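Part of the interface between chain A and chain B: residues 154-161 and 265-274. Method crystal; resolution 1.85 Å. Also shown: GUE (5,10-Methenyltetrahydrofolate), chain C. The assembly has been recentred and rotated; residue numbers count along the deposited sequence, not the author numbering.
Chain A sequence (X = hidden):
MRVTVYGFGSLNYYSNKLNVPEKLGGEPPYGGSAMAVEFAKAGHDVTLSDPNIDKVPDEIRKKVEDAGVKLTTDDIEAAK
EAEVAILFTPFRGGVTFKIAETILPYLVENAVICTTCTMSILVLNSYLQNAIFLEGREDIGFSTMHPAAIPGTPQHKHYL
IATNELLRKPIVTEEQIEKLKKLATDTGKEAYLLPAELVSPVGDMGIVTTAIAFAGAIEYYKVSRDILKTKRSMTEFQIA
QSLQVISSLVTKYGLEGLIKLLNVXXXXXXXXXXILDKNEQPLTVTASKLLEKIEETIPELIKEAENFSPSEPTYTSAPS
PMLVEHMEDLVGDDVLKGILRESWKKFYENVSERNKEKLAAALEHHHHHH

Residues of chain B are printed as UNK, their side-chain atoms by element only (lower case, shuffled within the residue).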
ATOM      1  N   PRO A 154      22.422  16.303  12.131  1.00 40.29           N
ATOM      2  CA  PRO A 154      22.366  15.502  13.369  1.00 40.39           C
ATOM      3  C   PRO A 154      21.465  14.258  13.245  1.00 39.64           C
ATOM      4  O   PRO A 154      21.639  13.321  14.021  1.00 38.87           O
ATOM      5  CB  PRO A 154      21.794  16.476  14.396  1.00 43.59           C
ATOM      6  CG  PRO A 154      21.102  17.540  13.591  1.00 48.24           C
ATOM      7  CD  PRO A 154      21.878  17.661  12.329  1.00 43.45           C
ATOM      8  N   GLN A 155      20.508  14.244  12.291  1.00 33.41           N
ATOM      9  CA  GLN A 155      19.586  13.106  12.100  1.00 33.24           C
ATOM     10  C   GLN A 155      20.332  11.894  11.551  1.00 38.65           C
ATOM     11  O   GLN A 155      19.882  10.768  11.748  1.00 34.82           O
ATOM     12  CB  GLN A 155      18.437  13.453  11.094  1.00 31.17           C
ATOM     13  CG  GLN A 155      17.421  14.470  11.613  1.00 34.44           C
ATOM     14  CD  GLN A 155      17.880  15.917  11.527  1.00 44.64           C
ATOM     15  OE1 GLN A 155      18.930  16.256  10.952  1.00 41.35           O
ATOM     16  NE2 GLN A 155      17.100  16.820  12.101  1.00 37.13           N
ATOM     17  N   HIS A 156      21.454  12.105  10.833  1.00 35.20           N
ATOM     18  CA  HIS A 156      22.171  10.960  10.284  1.00 31.90           C
ATOM     19  C   HIS A 156      22.903  10.218  11.418  1.00 32.71           C
ATOM     20  O   HIS A 156      24.012  10.600  11.806  1.00 36.02           O
ATOM     21  CB  HIS A 156      23.132  11.394   9.171  1.00 33.26           C
ATOM     22  CG  HIS A 156      23.930  10.247   8.649  1.00 35.57           C
ATOM     23  ND1 HIS A 156      25.296  10.338   8.487  1.00 36.62           N
ATOM     24  CD2 HIS A 156      23.529   8.993   8.329  1.00 33.98           C
ATOM     25  CE1 HIS A 156      25.686   9.160   8.031  1.00 35.83           C
ATOM     26  NE2 HIS A 156      24.655   8.306   7.945  1.00 34.48           N
ATOM     27  N   LYS A 157      22.264   9.158  11.971  1.00 30.78           N
ATOM     28  CA  LYS A 157      22.868   8.401  13.063  1.00 31.68           C
ATOM     29  C   LYS A 157      22.860   6.945  12.743  1.00 28.38           C
ATOM     30  O   LYS A 157      22.857   6.135  13.641  1.00 30.82           O
ATOM     31  CB  LYS A 157      22.086   8.645  14.357  1.00 33.83           C
ATOM     32  CG  LYS A 157      21.757  10.117  14.582  1.00 45.49           C
ATOM     33  CD  LYS A 157      21.586  10.484  16.050  1.00 44.59           C
ATOM     34  CE  LYS A 157      20.301  11.228  16.308  1.00 57.87           C
ATOM     35  NZ  LYS A 157      20.473  12.241  17.386  1.00 78.15           N
ATOM     36  N   HIS A 158      22.846   6.582  11.465  1.00 26.33           N
ATOM     37  CA  HIS A 158      22.737   5.153  11.150  1.00 24.80           C
ATOM     38  C   HIS A 158      22.961   4.957   9.688  1.00 27.04           C
ATOM     39  O   HIS A 158      23.030   5.922   8.933  1.00 29.09           O
ATOM     40  CB  HIS A 158      21.215   4.744  11.403  1.00 27.24           C
ATOM     41  CG  HIS A 158      20.300   5.769  10.783  1.00 29.52           C
ATOM     42  ND1 HIS A 158      19.857   6.868  11.504  1.00 32.55           N
ATOM     43  CD2 HIS A 158      19.891   5.898   9.501  1.00 30.55           C
ATOM     44  CE1 HIS A 158      19.161   7.605  10.650  1.00 31.49           C
ATOM     45  NE2 HIS A 158      19.162   7.067   9.431  1.00 31.13           N
ATOM     46  N   TYR A 159      23.012   3.700   9.279  1.00 28.67           N
ATOM     47  CA  TYR A 159      23.102   3.315   7.873  1.00 29.72           C
ATOM     48  C   TYR A 159      22.183   2.072   7.676  1.00 33.37           C
ATOM     49  O   TYR A 159      22.075   1.232   8.582  1.00 31.10           O
ATOM     50  CB  TYR A 159      24.511   2.916   7.464  1.00 32.72           C
ATOM     51  CG  TYR A 159      25.463   4.072   7.264  1.00 32.65           C
ATOM     52  CD1 TYR A 159      25.331   4.929   6.179  1.00 32.33           C
ATOM     53  CD2 TYR A 159      26.507   4.303   8.156  1.00 34.46           C
ATOM     54  CE1 TYR A 159      26.207   5.985   5.984  1.00 35.05           C
ATOM     55  CE2 TYR A 159      27.397   5.356   7.967  1.00 36.21           C
ATOM     56  CZ  TYR A 159      27.239   6.199   6.880  1.00 38.37           C
ATOM     57  OH  TYR A 159      28.082   7.256   6.677  1.00 38.86           O
ATOM     58  N   LEU A 160      21.564   1.962   6.494  1.00 26.43           N
ATOM     59  CA  LEU A 160      20.760   0.819   6.123  1.00 27.96           C
ATOM     60  C   LEU A 160      21.686   0.029   5.218  1.00 31.22           C
ATOM     61  O   LEU A 160      22.173   0.576   4.219  1.00 27.05           O
ATOM     62  CB  LEU A 160      19.483   1.235   5.384  1.00 27.03           C
ATOM     63  CG  LEU A 160      18.571   2.194   6.126  1.00 32.80           C
ATOM     64  CD1 LEU A 160      17.211   2.308   5.397  1.00 32.77           C
ATOM     65  CD2 LEU A 160      18.350   1.757   7.544  1.00 36.10           C
ATOM     66  N   ILE A 161      21.944  -1.240   5.587  1.00 28.49           N
ATOM     67  CA  ILE A 161      22.852  -2.167   4.900  1.00 28.46           C
ATOM     68  C   ILE A 161      22.098  -3.355   4.356  1.00 34.29           C
ATOM     69  O   ILE A 161      21.482  -4.138   5.102  1.00 35.00           O
ATOM     70  CB  ILE A 161      24.024  -2.597   5.851  1.00 29.71           C
ATOM     71  CG1 ILE A 161      24.847  -1.376   6.284  1.00 28.14           C
ATOM     72  CG2 ILE A 161      24.951  -3.645   5.197  1.00 31.21           C
ATOM     73  CD1 ILE A 161      25.649  -1.633   7.566  1.00 33.89           C
TER
ATOM     74  N   UNK B 265      12.535   0.314  14.186  1.00 30.16           N
ATOM     75  CA  UNK B 265      13.612   1.234  14.587  1.00 28.31           C
ATOM     76  C   UNK B 265      14.192   1.944  13.374  1.00 30.85           C
ATOM     77  O   UNK B 265      14.448   3.143  13.436  1.00 25.64           O
ATOM     78  c   UNK B 265      14.720   0.478  15.328  1.00 28.35           C
ATOM     79  c   UNK B 265      14.266   0.052  16.710  1.00 45.49           C
ATOM     80  o   UNK B 265      14.837  -0.925  17.253  1.00 52.49           O
ATOM     81  o   UNK B 265      13.332   0.688  17.246  1.00 39.42           O
ATOM     82  N   UNK B 266      14.410   1.205  12.287  1.00 27.33           N
ATOM     83  CA  UNK B 266      14.964   1.764  11.050  1.00 24.93           C
ATOM     84  C   UNK B 266      13.993   2.733  10.447  1.00 27.88           C
ATOM     85  O   UNK B 266      14.390   3.802  10.018  1.00 28.07           O
ATOM     86  c   UNK B 266      15.260   0.652  10.050  1.00 24.55           C
ATOM     87  N   UNK B 267      12.695   2.364  10.386  1.00 24.57           N
ATOM     88  CA  UNK B 267      11.720   3.248   9.816  1.00 23.29           C
ATOM     89  C   UNK B 267      11.665   4.523  10.630  1.00 24.22           C
ATOM     90  O   UNK B 267      11.680   5.601  10.075  1.00 26.56           O
ATOM     91  c   UNK B 267      10.243   1.470   8.811  1.00 27.09           C
ATOM     92  c   UNK B 267      10.351   2.580   9.827  1.00 23.78           C
ATOM     93  c   UNK B 267       8.143   0.227  10.100  1.00 27.64           C
ATOM     94  s   UNK B 267       8.512   1.005   8.553  1.00 32.60           S
ATOM     95  N   UNK B 268      11.624   4.414  11.955  1.00 25.49           N
ATOM     96  CA  UNK B 268      11.556   5.617  12.786  1.00 24.61           C
ATOM     97  C   UNK B 268      12.758   6.552  12.576  1.00 31.67           C
ATOM     98  O   UNK B 268      12.588   7.765  12.521  1.00 34.11           O
ATOM     99  c   UNK B 268      11.431   6.293  15.263  1.00 45.15           C
ATOM    100  n   UNK B 268      11.516   3.756  18.204  1.00 60.51           N
ATOM    101  c   UNK B 268      11.080   4.289  16.882  1.00 50.27           C
ATOM    102  c   UNK B 268      11.500   5.180  14.238  1.00 27.05           C
ATOM    103  c   UNK B 268      11.538   5.732  16.701  1.00 53.13           C
ATOM    104  N   UNK B 269      13.961   5.982  12.487  1.00 26.43           N
ATOM    105  CA  UNK B 269      15.194   6.740  12.297  1.00 27.62           C
ATOM    106  C   UNK B 269      15.166   7.434  10.951  1.00 29.53           C
ATOM    107  O   UNK B 269      15.340   8.647  10.884  1.00 28.58           O
ATOM    108  c   UNK B 269      16.381   5.807  12.379  1.00 27.55           C
ATOM    109  N   UNK B 270      14.923   6.668   9.880  1.00 29.17           N
ATOM    110  CA  UNK B 270      14.858   7.199   8.513  1.00 26.39           C
ATOM    111  C   UNK B 270      13.817   8.344   8.392  1.00 28.07           C
ATOM    112  O   UNK B 270      14.094   9.367   7.757  1.00 29.47           O
ATOM    113  o   UNK B 270      14.229   6.592   6.234  1.00 30.46           O
ATOM    114  c   UNK B 270      14.463   6.079   7.539  1.00 27.67           C
ATOM    115  N   UNK B 271      12.641   8.161   8.997  1.00 25.84           N
ATOM    116  CA  UNK B 271      11.536   9.137   8.944  1.00 25.40           C
ATOM    117  C   UNK B 271      11.908  10.495   9.525  1.00 29.84           C
ATOM    118  O   UNK B 271      11.370  11.517   9.082  1.00 28.36           O
ATOM    119  c   UNK B 271       8.499   9.516   8.094  1.00 23.56           C
ATOM    120  c   UNK B 271      10.271   8.588   9.650  1.00 25.66           C
ATOM    121  c   UNK B 271       7.851   8.896  10.485  1.00 25.37           C
ATOM    122  c   UNK B 271       8.996   9.456   9.540  1.00 27.93           C
ATOM    123  N   UNK B 272      12.840  10.538  10.466  1.00 27.94           N
ATOM    124  CA  UNK B 272      13.234  11.819  11.059  1.00 27.37           C
ATOM    125  C   UNK B 272      13.726  12.828  10.008  1.00 32.03           C
ATOM    126  O   UNK B 272      13.487  14.033  10.147  1.00 30.18           O
ATOM    127  c   UNK B 272      14.337  11.616  12.126  1.00 29.28           C
ATOM    128  c   UNK B 272      12.484  11.025  13.777  1.00 48.27           C
ATOM    129  n   UNK B 272      11.586  10.074  13.580  1.00 44.88           N
ATOM    130  o   UNK B 272      12.162  12.078  14.321  1.00 36.96           O
ATOM    131  c   UNK B 272      13.907  10.759  13.314  1.00 37.61           C
ATOM    132  N   UNK B 273      14.394  12.347   8.965  1.00 30.16           N
ATOM    133  CA  UNK B 273      14.949  13.219   7.935  1.00 30.19           C
ATOM    134  C   UNK B 273      13.923  13.667   6.906  1.00 33.29           C
ATOM    135  O   UNK B 273      14.258  14.444   6.020  1.00 30.57           O
ATOM    136  c   UNK B 273      16.151  12.566   7.279  1.00 29.01           C
ATOM    137  o   UNK B 273      17.232  12.573   8.192  1.00 31.65           O
ATOM    138  N   UNK B 274      12.681  13.199   7.020  1.00 31.11           N
ATOM    139  CA  UNK B 274      11.651  13.628   6.075  1.00 27.00           C
ATOM    140  C   UNK B 274      10.628  14.521   6.790  1.00 31.53           C
ATOM    141  O   UNK B 274       9.597  14.876   6.204  1.00 31.88           O
ATOM    142  c   UNK B 274      10.300  13.363   2.339  1.00 28.70           C
ATOM    143  c   UNK B 274      11.036  12.412   5.382  1.00 27.51           C
ATOM    144  c   UNK B 274      11.877  11.894   4.214  1.00 27.48           C
ATOM    145  s   UNK B 274      12.082  13.096   2.826  1.00 31.93           S
TER
HETATM  146  N1  GUE C 402      15.296  11.288   4.364  1.00 29.61           N
HETATM  147  C2  GUE C 402      15.373   9.962   4.070  1.00 21.20           C
HETATM  148  N3  GUE C 402      15.711   9.500   2.862  1.00 21.33           N
HETATM  149  C4  GUE C 402      16.017  10.284   1.843  1.00 21.88           C
HETATM  150  C6  GUE C 402      16.816  14.007   1.623  1.00 34.07           C
HETATM  151  C1' GUE C 402      16.007  14.766  -4.726  1.00 38.25           C
HETATM  152  C2' GUE C 402      15.212  13.732  -4.216  1.00 41.04           C
HETATM  153  C3' GUE C 402      15.201  13.462  -2.844  1.00 39.05           C
HETATM  154  C4' GUE C 402      16.002  14.207  -1.962  1.00 40.11           C
HETATM  155  C5' GUE C 402      16.816  15.222  -2.489  1.00 39.20           C
HETATM  156  O4  GUE C 402      16.339   9.781   0.745  1.00 25.02           O
HETATM  157  C4A GUE C 402      15.990  11.742   2.089  1.00 29.40           C
HETATM  158  N5  GUE C 402      16.208  12.765   1.165  1.00 38.99           N
HETATM  159  C7  GUE C 402      15.827  14.515   2.666  1.00 30.87           C
HETATM  160  N8  GUE C 402      15.547  13.524   3.700  1.00 29.20           N
HETATM  161  C8A GUE C 402      15.599  12.198   3.424  1.00 28.45           C
HETATM  162  N2  GUE C 402      15.053   9.092   5.061  1.00 23.08           N
HETATM  163  C9  GUE C 402      16.593  14.890   0.385  1.00 40.66           C
HETATM  164  N10 GUE C 402      16.082  13.917  -0.578  1.00 42.03           N
HETATM  165  C6' GUE C 402      16.809  15.497  -3.855  1.00 35.73           C
HETATM  166  C11 GUE C 402      16.030  15.070  -6.209  1.00 41.37           C
HETATM  167  O11 GUE C 402      15.133  14.671  -6.937  1.00 34.39           O
HETATM  168  N   GUE C 402      17.064  15.758  -6.708  1.00 40.33           N
HETATM  169  CA  GUE C 402      17.264  15.948  -8.145  1.00 47.36           C
HETATM  170  C   GUE C 402      18.624  15.452  -8.595  1.00 45.77           C
HETATM  171  OX1 GUE C 402      19.577  15.440  -7.774  1.00 38.85           O
HETATM  172  OX2 GUE C 402      18.777  15.055  -9.771  1.00 46.49           O
HETATM  173  CB  GUE C 402      17.034  17.404  -8.565  1.00 53.27           C
HETATM  174  CG  GUE C 402      16.618  18.324  -7.411  1.00 60.81           C
HETATM  175  CD  GUE C 402      16.529  19.788  -7.821  1.00 65.34           C
HETATM  176  OE1 GUE C 402      15.518  20.446  -7.449  1.00 61.86           O
HETATM  177  OE2 GUE C 402      17.468  20.289  -8.497  1.00 61.98           O
HETATM  178  C1  GUE C 402      15.818  12.782  -0.050  1.00 39.46           C
HETATM  179  O   HOH W   1      17.424  10.167  12.956  1.00 32.99           O

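Position 265 of chain B opens the stretch within a helix that begins earlier in the chain. Its side chain has two carbons, the second carrying two oxygens, and it lies out of reach of the chain A stretch; this carboxylate is B:Asp265. Position 266 has a single side-chain carbon, a methyl whose CB packs 4.1 Å from CD2 of A:Leu160, an apolar contact; it is B:Ala266. At 267 two carbons, a sulfur and a terminal carbon run unbranched, and CA-to-CB points away from the chain A stretch; the unbranched chain with its sulfur before the last carbon is a thioether, so the residue is B:Met267.

Position 268 bears four carbons in a row ending in nitrogen and makes no contact with the chain A stretch. It is B:Lys268, and its NZ forms a long salt bridge with OD1 of B:Asp265 at 3.7 Å, one helical turn back. Position 269 again has one carbon, pointing toward the partner. This CB lies 3.7 Å from CE1 of A:His158 and 3.9 Å from the ring centroid, 23° off the ring normal, so the methyl makes a CH-pi contact over the face; the residue is B:Ala269.

One carbon followed by one oxygen defines 270 as B:Ser270. Its backbone N is 4.3 Å from NE2 of A:His158, while its O accepts a hydrogen bond from N2 of the bound methenyltetrahydrofolate at 2.9 Å. Position 271 has four carbons forked at the second, out of reach of the chain A stretch: B:Leu271.

At 272 three carbons lead to an oxygen and a nitrogen. CB approaches CG of A:Gln155 to 4.2 Å, but the end of the chain leads away, and the amide identifies B:Gln272, whose NE2 donates to O of B:Lys268 at 2.7 Å. Position 273 has one carbon and one oxygen, the latter 3.3 Å from CB of A:Gln155. This is B:Ser273; its backbone O accepts from N8 of the ligand at 2.8 Å. Position 274, two carbons, sulfur and carbon in an unbranched line, does not reach the chain A stretch: B:Met274, with CG 3.5 Å from N1 of the ligand.

The contact is thus mainly one of packing, with no direct hydrogen bond between the stretches. Small side chains at B:Ala266 and B:Ala269 meet A:Leu160 and A:His158, and A:Gln155 covers B:Gln272 and B:Ser273. Water 1 adds a polar link, donating to O of A:Gln155 at 2.8 Å and, weakly, to O of B:Ala269 at 3.3 Å. The same chain B segment therefore serves both the partner subunit and the ligand.

Chain B 265-274: DAMKASLQSM
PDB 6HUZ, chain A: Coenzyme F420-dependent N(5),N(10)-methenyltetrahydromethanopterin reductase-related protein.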